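Side-chain contacts in hydrolase, haloacid dehalogenase-like family (PDB 2FI1), which probably acts as a hydrolase of the haloacid dehalogenase-like family on a substrate not established here, and binds a calcium ion in the crystal: residues A[88-93]-A[179-184]; A[100-105]-A[144-149]; A[167-170]-A[174-177]. All coordinates share one frame; numbering follows the deposited sequence.

Contact 1: residues A[88-93]-A[179-184]; sequences SDLLED and TSIVNL
Leu90 reaches out from helix 87-96 and lays one methyl, CD2, against Ile181 and Leu184 at the start of helix 181-188. The tight part lies around this single carbon. CD2 comes within 3.8 Å of Leu184 CD2, and it stands 4.1 Å from Ile181 CD1. With CG turned anti to the backbone N (chi1 178°), Leu90 is carried outward from its own helix and crosses Leu184 at about a right angle. Ile181 and Leu184 stand three positions apart, nearly one helical turn, so both turn toward the same neighbour. Aliphatic side chains suit this buried place, where they gain by leaving water and make van der Waals contact.

On the solvent side the two segments do not touch: Asp89 and Val182 are exposed, Val182 pointing away. The polar element is a salt bridge between Asp93 OD2 and Arg185. The new helix is opened by Ser180 at its N-cap position: its OG accepts from Asn183 N at 3.1 Å, with an N-H...O angle of 155°. That bond satisfies an amide of the first turn that has no earlier helical carbonyl to use, and so caps the helix start next to Ile181.

Beneath the pair runs strand 8-11, whose Trp11 touches Leu90 and Leu184, while His176 of strand 174-177 packs on Leu184; the two helices thus lie side by side on one face of the parallel sheet.

Contact 2: residues A[100-105]-A[144-149]; sequences RHFLVS and LYLREK
Phe102 and Val104 of strand 100-104 meet Leu146 of helix 141-149 in the Rossmann-like core of the haloacid dehalogenase fold, where helices pack on both faces of a parallel sheet. Strand 100-104 runs between strands 124-128 and 8-11. Because side chains alternate along a strand, Phe102 and Val104 both face helix 141-149, whereas Leu103 between them points away and packs on Val111 and Leu115 of helix 110-117. The helix answers with one buried leucine whose two methyl groups divide the work.

Leu146 CD1 sits beside both strand residues, 3.7 Å from Val104 CG2 and 3.9 Å from Phe102 CB. The other methyl, CD2, approaches the Phe102 ring obliquely, 4.0 Å from CD1 of that ring. Placing CG anti to the carbonyl carbon (chi1 -71°) sends both methyls of Leu146 toward the strand, and the side chain slides past those of Phe102 and Val104 in the opposite direction. A leucine suits a position that must touch two neighbours two residues apart. A beta-branched valine gives the strand a compact partner, while the longer, flat side chain of phenylalanine meets Leu146 at both CB and ring and touches the Tyr150 ring beyond.

Polar groups gather at the margins of this apolar centre. Lys149 NZ donates to Tyr145 OH at 3.1 Å; Lys149 also forms a salt bridge, and Tyr145 a hydrogen bond, with Glu126 of strand 124-128, linking the helix to the edge strand. Arg100 is bridged to Asp8 through its NE. The far end of the Phe102 ring, at CZ, points at one face of the Arg100 guanidinium, 4.0 Å above its plane and offset toward the rim, with the two planes steeply inclined.

Contact 3: residues A[167-170]-A[174-177]; sequences AGQA and DTHL
Thr175 touches helix 162-170 with a single methyl, CG2, which rests against backbone at Gly168 and Gln169. The carbon lies 3.9 Å from Gly168 CA and 3.8 Å from Gln169 N, so the strand's side chain meets the helix main chain itself. Gly168 suits this spot because it has no beta carbon to stand between the helix and the methyl, which can therefore come close; the CA atoms of Gly168 and Thr175 are only 6.0 Å apart. At the margin, Gln169 adds its aliphatic stem, with CG 4.3 Å from Thr175 CG2, while the residue as a whole remains exposed. Ile165, nearly a turn earlier than Gly168, also touches Thr175.

The rotation of Thr175 decides which branch does the touching. At chi1 65°, OG1 lies between the backbone N and the carbonyl carbon, and CG2 is left anti to the carbonyl carbon, turned to the helix. A threonine is apt at this partly exposed edge, since it pairs an apolar methyl with a hydroxyl and its beta-branching suits an extended chain.

Farther out, the strand is held in place by backbone hydrogen bonds of Asp174 and His176 to Val157 and of His176 to Gly159. Asp174 OD2 is bonded in turn to Tyr6 OH. Strand 155-159, helix 162-170 and strand 174-177 together form a beta-alpha-beta crossover, the repeating element of Rossmann-like sheets.

Overall arrangement
The three contacts are laid over the two faces of one parallel sheet. Contacts 2 and 3 pack helices 141-149 and 162-170 on one face, their centres 13 Å apart without touching, and contact 1 lies on the other. Contact 1 is joined to contact 2 by a probable hydrogen bond between Leu91 O and His101 NE2 (3.1 Å), and to contact 3 by packing of Leu184 CD1 on His176 CD2 (3.7 Å). None reaches the calcium ion bound by Asp12, Gly14 and Asp160, which probably marks the active site, at the C-terminal strand ends as in relatives: the side chain of Val104 is about 10 Å away, those of Ile181 and Thr175 about 13 Å.

Contact 1: residues A[88-93]-A[179-184]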
ATOM      1  N   SER A  88       0.155  -8.680  -9.413  1.00  9.37           N
ATOM      2  CA  SER A  88       0.741 -10.020  -9.334  1.00 10.01           C
ATOM      3  C   SER A  88       1.580 -10.350 -10.576  1.00  9.43           C
ATOM      4  O   SER A  88       2.653 -10.954 -10.460  1.00  9.09           O
ATOM      5  CB  SER A  88      -0.333 -11.072  -9.047  1.00 11.07           C
ATOM      6  OG  SER A  88      -1.268 -11.163 -10.078  1.00 16.52           O
ATOM      7  N   ASP A  89       1.140  -9.893 -11.747  1.00  8.94           N
ATOM      8  CA  ASP A  89       1.919 -10.097 -12.972  1.00  9.03           C
ATOM      9  C   ASP A  89       3.258  -9.359 -12.945  1.00  8.56           C
ATOM     10  O   ASP A  89       4.252  -9.837 -13.471  1.00  9.14           O
ATOM     11  CB  ASP A  89       1.151  -9.636 -14.209  1.00  9.37           C
ATOM     12  CG  ASP A  89       0.042 -10.585 -14.622  1.00 11.34           C
ATOM     13  OD1 ASP A  89       0.130 -11.805 -14.350  1.00 12.02           O
ATOM     14  OD2 ASP A  89      -0.913 -10.103 -15.279  1.00 14.68           O
ATOM     15  N   LEU A  90       3.287  -8.154 -12.366  1.00  8.47           N
ATOM     16  CA  LEU A  90       4.539  -7.415 -12.284  1.00  8.38           C
ATOM     17  C   LEU A  90       5.501  -8.089 -11.315  1.00  7.64           C
ATOM     18  O   LEU A  90       6.684  -8.229 -11.607  1.00  7.35           O
ATOM     19  CB  LEU A  90       4.308  -5.942 -11.910  1.00  8.58           C
ATOM     20  CG  LEU A  90       5.586  -5.113 -11.748  1.00  9.05           C
ATOM     21  CD1 LEU A  90       6.438  -5.159 -13.006  1.00  9.35           C
ATOM     22  CD2 LEU A  90       5.264  -3.671 -11.391  1.00 10.01           C
ATOM     23  N   LEU A  91       4.988  -8.500 -10.158  1.00  7.62           N
ATOM     24  CA  LEU A  91       5.823  -9.223  -9.212  1.00  7.56           C
ATOM     25  C   LEU A  91       6.440 -10.467  -9.878  1.00  7.47           C
ATOM     26  O   LEU A  91       7.624 -10.757  -9.717  1.00  7.29           O
ATOM     27  CB  LEU A  91       5.028  -9.601  -7.963  1.00  7.34           C
ATOM     28  CG  LEU A  91       4.513  -8.423  -7.135  1.00  8.05           C
ATOM     29  CD1 LEU A  91       3.665  -8.940  -5.982  1.00  8.43           C
ATOM     30  CD2 LEU A  91       5.629  -7.539  -6.597  1.00  9.02           C
ATOM     31  N   GLU A  92       5.628 -11.169 -10.663  1.00  8.03           N
ATOM     32  CA  GLU A  92       6.114 -12.372 -11.349  1.00  8.46           C
ATOM     33  C   GLU A  92       7.172 -12.067 -12.404  1.00  8.55           C
ATOM     34  O   GLU A  92       8.197 -12.744 -12.469  1.00  8.75           O
ATOM     35  CB  GLU A  92       4.955 -13.131 -11.976  1.00  8.69           C
ATOM     36  CG  GLU A  92       5.333 -14.494 -12.566  1.00  9.22           C
ATOM     37  CD  GLU A  92       5.965 -15.450 -11.561  1.00 10.75           C
ATOM     38  OE1 GLU A  92       5.782 -15.292 -10.331  1.00  8.68           O
ATOM     39  OE2 GLU A  92       6.673 -16.380 -12.002  1.00 10.50           O
ATOM     40  N   ASP A  93       6.945 -11.030 -13.215  1.00  8.06           N
ATOM     41  CA  ASP A  93       7.922 -10.694 -14.236  1.00  8.82           C
ATOM     42  C   ASP A  93       9.271 -10.356 -13.606  1.00  8.95           C
ATOM     43  O   ASP A  93      10.319 -10.710 -14.120  1.00  9.27           O
ATOM     44  CB  ASP A  93       7.441  -9.525 -15.105  1.00  9.14           C
ATOM     45  CG  ASP A  93       6.342  -9.905 -16.073  1.00 10.66           C
ATOM     46  OD1 ASP A  93       6.224 -11.100 -16.433  1.00 11.57           O
ATOM     47  OD2 ASP A  93       5.589  -9.011 -16.505  1.00  9.76           O
ATOM     48  N   THR A 179       2.510   5.805  -9.097  1.00  9.02           N
ATOM     49  CA  THR A 179       1.207   6.296  -9.525  1.00  9.45           C
ATOM     50  C   THR A 179       0.356   5.204 -10.177  1.00  9.51           C
ATOM     51  O   THR A 179      -0.853   5.170  -9.989  1.00 10.70           O
ATOM     52  CB  THR A 179       1.333   7.502 -10.459  1.00  9.75           C
ATOM     53  OG1 THR A 179       2.198   7.185 -11.556  1.00 10.08           O
ATOM     54  CG2 THR A 179       1.908   8.702  -9.709  1.00 11.39           C
ATOM     55  N   SER A 180       0.975   4.310 -10.948  1.00  9.51           N
ATOM     56  CA  SER A 180       0.267   3.160 -11.522  1.00  9.24           C
ATOM     57  C   SER A 180       1.224   2.039 -11.873  1.00  8.79           C
ATOM     58  O   SER A 180       2.410   2.258 -12.080  1.00  8.19           O
ATOM     59  CB  SER A 180      -0.524   3.542 -12.775  1.00  9.35           C
ATOM     60  OG  SER A 180       0.325   3.868 -13.860  1.00  9.44           O
ATOM     61  N   ILE A 181       0.694   0.830 -11.962  1.00  9.19           N
ATOM     62  CA  ILE A 181       1.501  -0.302 -12.370  1.00  9.98           C
ATOM     63  C   ILE A 181       2.005  -0.139 -13.809  1.00  9.64           C
ATOM     64  O   ILE A 181       3.167  -0.416 -14.091  1.00  9.02           O
ATOM     65  CB  ILE A 181       0.701  -1.625 -12.196  1.00 10.83           C
ATOM     66  CG1 ILE A 181       0.471  -1.922 -10.697  1.00 12.14           C
ATOM     67  CG2 ILE A 181       1.416  -2.787 -12.872  1.00 11.89           C
ATOM     68  CD1 ILE A 181       1.703  -2.315  -9.929  1.00 12.99           C
ATOM     69  N   VAL A 182       1.144   0.331 -14.704  1.00 10.25           N
ATOM     70  CA  VAL A 182       1.543   0.559 -16.093  1.00 11.49           C
ATOM     71  C   VAL A 182       2.734   1.520 -16.163  1.00 10.16           C
ATOM     72  O   VAL A 182       3.686   1.290 -16.905  1.00 10.17           O
ATOM     73  CB  VAL A 182       0.357   1.089 -16.970  1.00 12.50           C
ATOM     74  CG1 VAL A 182       0.844   1.658 -18.310  1.00 15.16           C
ATOM     75  CG2 VAL A 182      -0.676  -0.013 -17.205  1.00 14.70           C
ATOM     76  N   ASN A 183       2.692   2.593 -15.378  1.00  9.75           N
ATOM     77  CA  ASN A 183       3.783   3.551 -15.420  1.00  9.36           C
ATOM     78  C   ASN A 183       5.085   2.999 -14.854  1.00  8.99           C
ATOM     79  O   ASN A 183       6.163   3.303 -15.363  1.00  9.39           O
ATOM     80  CB  ASN A 183       3.420   4.836 -14.695  1.00  9.30           C
ATOM     81  CG  ASN A 183       4.420   5.925 -14.956  1.00  9.24           C
ATOM     82  OD1 ASN A 183       4.679   6.282 -16.110  1.00  9.86           O
ATOM     83  ND2 ASN A 183       5.017   6.443 -13.891  1.00  8.99           N
ATOM     84  N   LEU A 184       4.994   2.201 -13.791  1.00  8.61           N
ATOM     85  CA  LEU A 184       6.178   1.559 -13.246  1.00  9.00           C
ATOM     86  C   LEU A 184       6.777   0.591 -14.270  1.00  8.77           C
ATOM     87  O   LEU A 184       7.986   0.562 -14.463  1.00  8.81           O
ATOM     88  CB  LEU A 184       5.841   0.844 -11.940  1.00  9.15           C
ATOM     89  CG  LEU A 184       6.994   0.094 -11.260  1.00  9.00           C
ATOM     90  CD1 LEU A 184       8.204   0.962 -11.079  1.00  9.32           C
ATOM     91  CD2 LEU A 184       6.514  -0.441  -9.926  1.00  9.73           C
TER

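Contact 2: residues A[100-105]-A[144-149]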
ATOM      1  N   ARG A 100      14.381  -9.839  -6.280  1.00  9.32           N
ATOM      2  CA  ARG A 100      13.842 -10.105  -4.949  1.00  8.52           C
ATOM      3  C   ARG A 100      12.929  -8.962  -4.550  1.00  7.82           C
ATOM      4  O   ARG A 100      13.169  -7.806  -4.913  1.00  7.86           O
ATOM      5  CB  ARG A 100      14.936 -10.232  -3.883  1.00  8.50           C
ATOM      6  CG  ARG A 100      15.908 -11.375  -4.123  1.00  8.95           C
ATOM      7  CD  ARG A 100      16.912 -11.498  -3.009  1.00  9.42           C
ATOM      8  NE  ARG A 100      17.782 -10.332  -2.927  1.00 10.14           N
ATOM      9  CZ  ARG A 100      18.791 -10.210  -2.067  1.00  9.37           C
ATOM     10  NH1 ARG A 100      19.071 -11.180  -1.212  1.00 10.25           N
ATOM     11  NH2 ARG A 100      19.523  -9.109  -2.068  1.00 10.50           N
ATOM     12  N   HIS A 101      11.901  -9.309  -3.776  1.00  7.64           N
ATOM     13  CA  HIS A 101      10.916  -8.379  -3.276  1.00  7.35           C
ATOM     14  C   HIS A 101      10.970  -8.349  -1.766  1.00  6.90           C
ATOM     15  O   HIS A 101      11.063  -9.382  -1.119  1.00  7.04           O
ATOM     16  CB  HIS A 101       9.507  -8.805  -3.677  1.00  7.24           C
ATOM     17  CG  HIS A 101       9.301  -8.949  -5.147  1.00  7.10           C
ATOM     18  ND1 HIS A 101       9.225  -7.869  -6.000  1.00  7.28           N
ATOM     19  CD2 HIS A 101       9.142 -10.054  -5.913  1.00  7.76           C
ATOM     20  CE1 HIS A 101       9.034  -8.304  -7.233  1.00  7.07           C
ATOM     21  NE2 HIS A 101       8.977  -9.623  -7.207  1.00  7.39           N
ATOM     22  N   PHE A 102      10.872  -7.144  -1.221  1.00  6.97           N
ATOM     23  CA  PHE A 102      10.779  -6.909   0.213  1.00  7.05           C
ATOM     24  C   PHE A 102       9.603  -5.991   0.448  1.00  7.44           C
ATOM     25  O   PHE A 102       9.177  -5.271  -0.453  1.00  7.60           O
ATOM     26  CB  PHE A 102      12.063  -6.276   0.752  1.00  7.45           C
ATOM     27  CG  PHE A 102      13.281  -7.084   0.452  1.00  7.24           C
ATOM     28  CD1 PHE A 102      13.715  -8.058   1.327  1.00  7.56           C
ATOM     29  CD2 PHE A 102      13.970  -6.902  -0.734  1.00  8.05           C
ATOM     30  CE1 PHE A 102      14.836  -8.814   1.027  1.00  8.69           C
ATOM     31  CE2 PHE A 102      15.077  -7.663  -1.028  1.00  8.81           C
ATOM     32  CZ  PHE A 102      15.506  -8.610  -0.157  1.00  8.28           C
ATOM     33  N   LEU A 103       9.070  -6.002   1.664  1.00  7.69           N
ATOM     34  CA  LEU A 103       7.961  -5.113   2.006  1.00  8.22           C
ATOM     35  C   LEU A 103       8.257  -4.449   3.331  1.00  7.52           C
ATOM     36  O   LEU A 103       8.683  -5.128   4.266  1.00  8.12           O
ATOM     37  CB  LEU A 103       6.647  -5.889   2.096  1.00  8.63           C
ATOM     38  CG  LEU A 103       5.322  -5.138   2.255  1.00 10.44           C
ATOM     39  CD1 LEU A 103       4.974  -4.375   1.035  1.00 14.27           C
ATOM     40  CD2 LEU A 103       4.224  -6.146   2.539  1.00 11.85           C
ATOM     41  N   VAL A 104       8.064  -3.130   3.401  1.00  7.63           N
ATOM     42  CA  VAL A 104       8.172  -2.400   4.667  1.00  8.09           C
ATOM     43  C   VAL A 104       6.835  -1.747   4.960  1.00  8.20           C
ATOM     44  O   VAL A 104       6.311  -0.989   4.139  1.00  8.33           O
ATOM     45  CB  VAL A 104       9.287  -1.348   4.634  1.00  8.31           C
ATOM     46  CG1 VAL A 104       9.275  -0.500   5.911  1.00  9.28           C
ATOM     47  CG2 VAL A 104      10.632  -2.017   4.481  1.00  9.08           C
ATOM     48  N   SER A 105       6.301  -2.054   6.141  1.00  8.51           N
ATOM     49  CA  SER A 105       5.042  -1.483   6.598  1.00  9.07           C
ATOM     50  C   SER A 105       5.186  -1.026   8.041  1.00  8.55           C
ATOM     51  O   SER A 105       5.916  -1.620   8.825  1.00  8.63           O
ATOM     52  CB  SER A 105       3.931  -2.522   6.517  1.00 10.07           C
ATOM     53  OG  SER A 105       2.685  -1.995   6.980  1.00 11.20           O
ATOM     54  N   LEU A 144      17.738   0.538   5.743  1.00 11.36           N
ATOM     55  CA  LEU A 144      19.158   0.246   5.981  1.00 11.46           C
ATOM     56  C   LEU A 144      19.346  -1.158   6.550  1.00 11.44           C
ATOM     57  O   LEU A 144      20.319  -1.844   6.233  1.00 11.38           O
ATOM     58  CB  LEU A 144      19.782   1.285   6.919  1.00 11.69           C
ATOM     59  CG  LEU A 144      19.979   2.668   6.291  1.00 12.71           C
ATOM     60  CD1 LEU A 144      20.299   3.716   7.342  1.00 13.74           C
ATOM     61  CD2 LEU A 144      21.064   2.646   5.209  1.00 13.62           C
ATOM     62  N   TYR A 145      18.418  -1.592   7.393  1.00 10.82           N
ATOM     63  CA  TYR A 145      18.430  -2.961   7.909  1.00 10.72           C
ATOM     64  C   TYR A 145      18.355  -3.960   6.752  1.00 10.64           C
ATOM     65  O   TYR A 145      19.107  -4.932   6.710  1.00 10.78           O
ATOM     66  CB  TYR A 145      17.270  -3.182   8.894  1.00 10.99           C
ATOM     67  CG  TYR A 145      16.791  -4.608   9.037  1.00 10.44           C
ATOM     68  CD1 TYR A 145      17.467  -5.522   9.828  1.00 11.10           C
ATOM     69  CD2 TYR A 145      15.616  -5.036   8.413  1.00  9.54           C
ATOM     70  CE1 TYR A 145      17.012  -6.824   9.976  1.00 11.05           C
ATOM     71  CE2 TYR A 145      15.151  -6.326   8.547  1.00 10.58           C
ATOM     72  CZ  TYR A 145      15.848  -7.229   9.339  1.00 11.21           C
ATOM     73  OH  TYR A 145      15.412  -8.521   9.499  1.00 12.01           O
ATOM     74  N   LEU A 146      17.430  -3.737   5.821  1.00 10.54           N
ATOM     75  CA  LEU A 146      17.300  -4.627   4.671  1.00 10.05           C
ATOM     76  C   LEU A 146      18.533  -4.577   3.775  1.00 10.88           C
ATOM     77  O   LEU A 146      19.001  -5.607   3.292  1.00 10.27           O
ATOM     78  CB  LEU A 146      16.050  -4.291   3.855  1.00  9.75           C
ATOM     79  CG  LEU A 146      14.704  -4.639   4.497  1.00  9.95           C
ATOM     80  CD1 LEU A 146      13.574  -4.113   3.620  1.00  9.98           C
ATOM     81  CD2 LEU A 146      14.570  -6.133   4.753  1.00 10.25           C
ATOM     82  N   ARG A 147      19.035  -3.374   3.547  1.00 11.59           N
ATOM     83  CA  ARG A 147      20.225  -3.198   2.712  1.00 13.38           C
ATOM     84  C   ARG A 147      21.419  -3.966   3.274  1.00 13.77           C
ATOM     85  O   ARG A 147      22.158  -4.611   2.518  1.00 14.04           O
ATOM     86  CB  ARG A 147      20.561  -1.716   2.572  1.00 14.22           C
ATOM     87  CG  ARG A 147      21.799  -1.432   1.746  1.00 17.91           C
ATOM     88  CD  ARG A 147      22.360  -0.081   2.097  1.00 24.12           C
ATOM     89  NE  ARG A 147      22.065   0.877   1.049  1.00 28.36           N
ATOM     90  CZ  ARG A 147      22.876   1.164   0.033  1.00 29.98           C
ATOM     91  NH1 ARG A 147      24.060   0.565  -0.111  1.00 32.91           N
ATOM     92  NH2 ARG A 147      22.490   2.058  -0.861  1.00 30.05           N
ATOM     93  N   GLU A 148      21.610  -3.900   4.588  1.00 14.35           N
ATOM     94  CA  GLU A 148      22.707  -4.614   5.247  1.00 15.44           C
ATOM     95  C   GLU A 148      22.468  -6.121   5.266  1.00 14.18           C
ATOM     96  O   GLU A 148      23.330  -6.918   4.881  1.00 14.39           O
ATOM     97  CB  GLU A 148      22.896  -4.080   6.678  1.00 15.64           C
ATOM     98  CG  GLU A 148      24.021  -4.754   7.477  1.00 18.86           C
ATOM     99  CD  GLU A 148      24.166  -4.208   8.894  1.00 20.26           C
ATOM    100  OE1 GLU A 148      24.016  -2.981   9.095  1.00 27.63           O
ATOM    101  OE2 GLU A 148      24.449  -5.015   9.811  1.00 27.41           O
ATOM    102  N   LYS A 149      21.282  -6.531   5.692  1.00 12.92           N
ATOM    103  CA  LYS A 149      20.999  -7.950   5.868  1.00 12.39           C
ATOM    104  C   LYS A 149      21.032  -8.697   4.542  1.00 12.21           C
ATOM    105  O   LYS A 149      21.533  -9.830   4.475  1.00 13.12           O
ATOM    106  CB  LYS A 149      19.636  -8.142   6.542  1.00 12.53           C
ATOM    107  CG  LYS A 149      19.237  -9.595   6.745  1.00 12.09           C
ATOM    108  CD  LYS A 149      18.001  -9.729   7.626  1.00 12.11           C
ATOM    109  CE  LYS A 149      17.613 -11.182   7.794  1.00 12.25           C
ATOM    110  NZ  LYS A 149      16.363 -11.315   8.610  1.00 12.73           N
TER

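Contact 3: residues A[167-170]-A[174-177]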
ATOM      1  N   ALA A 167      12.678   8.060   2.790  1.00  9.20           N
ATOM      2  CA  ALA A 167      13.352   6.930   3.426  1.00  9.43           C
ATOM      3  C   ALA A 167      14.312   6.254   2.466  1.00  9.87           C
ATOM      4  O   ALA A 167      15.454   5.938   2.819  1.00  9.71           O
ATOM      5  CB  ALA A 167      12.352   5.916   3.971  1.00  9.69           C
ATOM      6  N   GLY A 168      13.850   6.022   1.242  1.00  9.57           N
ATOM      7  CA  GLY A 168      14.695   5.376   0.238  1.00 10.22           C
ATOM      8  C   GLY A 168      15.949   6.187  -0.041  1.00 10.82           C
ATOM      9  O   GLY A 168      17.057   5.642  -0.064  1.00 11.58           O
ATOM     10  N   GLN A 169      15.781   7.486  -0.269  1.00 11.77           N
ATOM     11  CA  GLN A 169      16.921   8.375  -0.548  1.00 13.60           C
ATOM     12  C   GLN A 169      17.915   8.337   0.609  1.00 13.49           C
ATOM     13  O   GLN A 169      19.129   8.234   0.399  1.00 13.82           O
ATOM     14  CB  GLN A 169      16.458   9.825  -0.751  1.00 14.38           C
ATOM     15  CG  GLN A 169      15.754  10.121  -2.051  1.00 16.69           C
ATOM     16  CD  GLN A 169      15.289  11.585  -2.163  1.00 16.51           C
ATOM     17  OE1 GLN A 169      14.614  12.126  -1.271  1.00 20.51           O
ATOM     18  NE2 GLN A 169      15.634  12.217  -3.266  1.00 21.82           N
ATOM     19  N   ALA A 170      17.406   8.423   1.834  1.00 13.22           N
ATOM     20  CA  ALA A 170      18.269   8.448   3.023  1.00 13.67           C
ATOM     21  C   ALA A 170      18.996   7.121   3.244  1.00 14.16           C
ATOM     22  O   ALA A 170      20.009   7.061   3.953  1.00 15.73           O
ATOM     23  CB  ALA A 170      17.462   8.815   4.243  1.00 13.42           C
ATOM     24  N   ASP A 174      17.750   4.086  -4.999  1.00 12.08           N
ATOM     25  CA  ASP A 174      16.891   4.754  -5.959  1.00 10.97           C
ATOM     26  C   ASP A 174      15.436   4.592  -5.533  1.00  9.97           C
ATOM     27  O   ASP A 174      15.085   3.655  -4.807  1.00  9.05           O
ATOM     28  CB  ASP A 174      17.091   4.191  -7.363  1.00 11.52           C
ATOM     29  CG  ASP A 174      18.384   4.664  -8.013  1.00 13.01           C
ATOM     30  OD1 ASP A 174      19.172   5.401  -7.375  1.00 15.28           O
ATOM     31  OD2 ASP A 174      18.596   4.288  -9.184  1.00 15.81           O
ATOM     32  N   THR A 175      14.602   5.512  -5.997  1.00  9.17           N
ATOM     33  CA  THR A 175      13.198   5.533  -5.619  1.00  8.95           C
ATOM     34  C   THR A 175      12.263   5.684  -6.819  1.00  9.16           C
ATOM     35  O   THR A 175      12.660   6.178  -7.880  1.00  9.74           O
ATOM     36  CB  THR A 175      12.909   6.661  -4.608  1.00  9.35           C
ATOM     37  OG1 THR A 175      13.122   7.934  -5.225  1.00 10.94           O
ATOM     38  CG2 THR A 175      13.786   6.534  -3.380  1.00  9.38           C
ATOM     39  N   HIS A 176      11.018   5.266  -6.624  1.00  8.07           N
ATOM     40  CA  HIS A 176       9.962   5.488  -7.585  1.00  8.29           C
ATOM     41  C   HIS A 176       8.706   5.903  -6.840  1.00  8.04           C
ATOM     42  O   HIS A 176       8.238   5.198  -5.961  1.00  8.01           O
ATOM     43  CB  HIS A 176       9.682   4.221  -8.396  1.00  8.69           C
ATOM     44  CG  HIS A 176       8.587   4.388  -9.401  1.00  8.32           C
ATOM     45  ND1 HIS A 176       8.795   4.985 -10.624  1.00  8.70           N
ATOM     46  CD2 HIS A 176       7.268   4.086  -9.347  1.00  8.76           C
ATOM     47  CE1 HIS A 176       7.653   5.021 -11.289  1.00  8.03           C
ATOM     48  NE2 HIS A 176       6.710   4.484 -10.537  1.00  8.34           N
ATOM     49  N   LEU A 177       8.183   7.077  -7.187  1.00  7.63           N
ATOM     50  CA  LEU A 177       6.942   7.571  -6.629  1.00  8.40           C
ATOM     51  C   LEU A 177       5.797   6.953  -7.413  1.00  8.50           C
ATOM     52  O   LEU A 177       5.498   7.350  -8.542  1.00  8.97           O
ATOM     53  CB  LEU A 177       6.907   9.098  -6.711  1.00  8.33           C
ATOM     54  CG  LEU A 177       5.682   9.801  -6.134  1.00  9.41           C
ATOM     55  CD1 LEU A 177       5.600   9.592  -4.655  1.00 10.12           C
ATOM     56  CD2 LEU A 177       5.765  11.290  -6.479  1.00  9.48           C
TER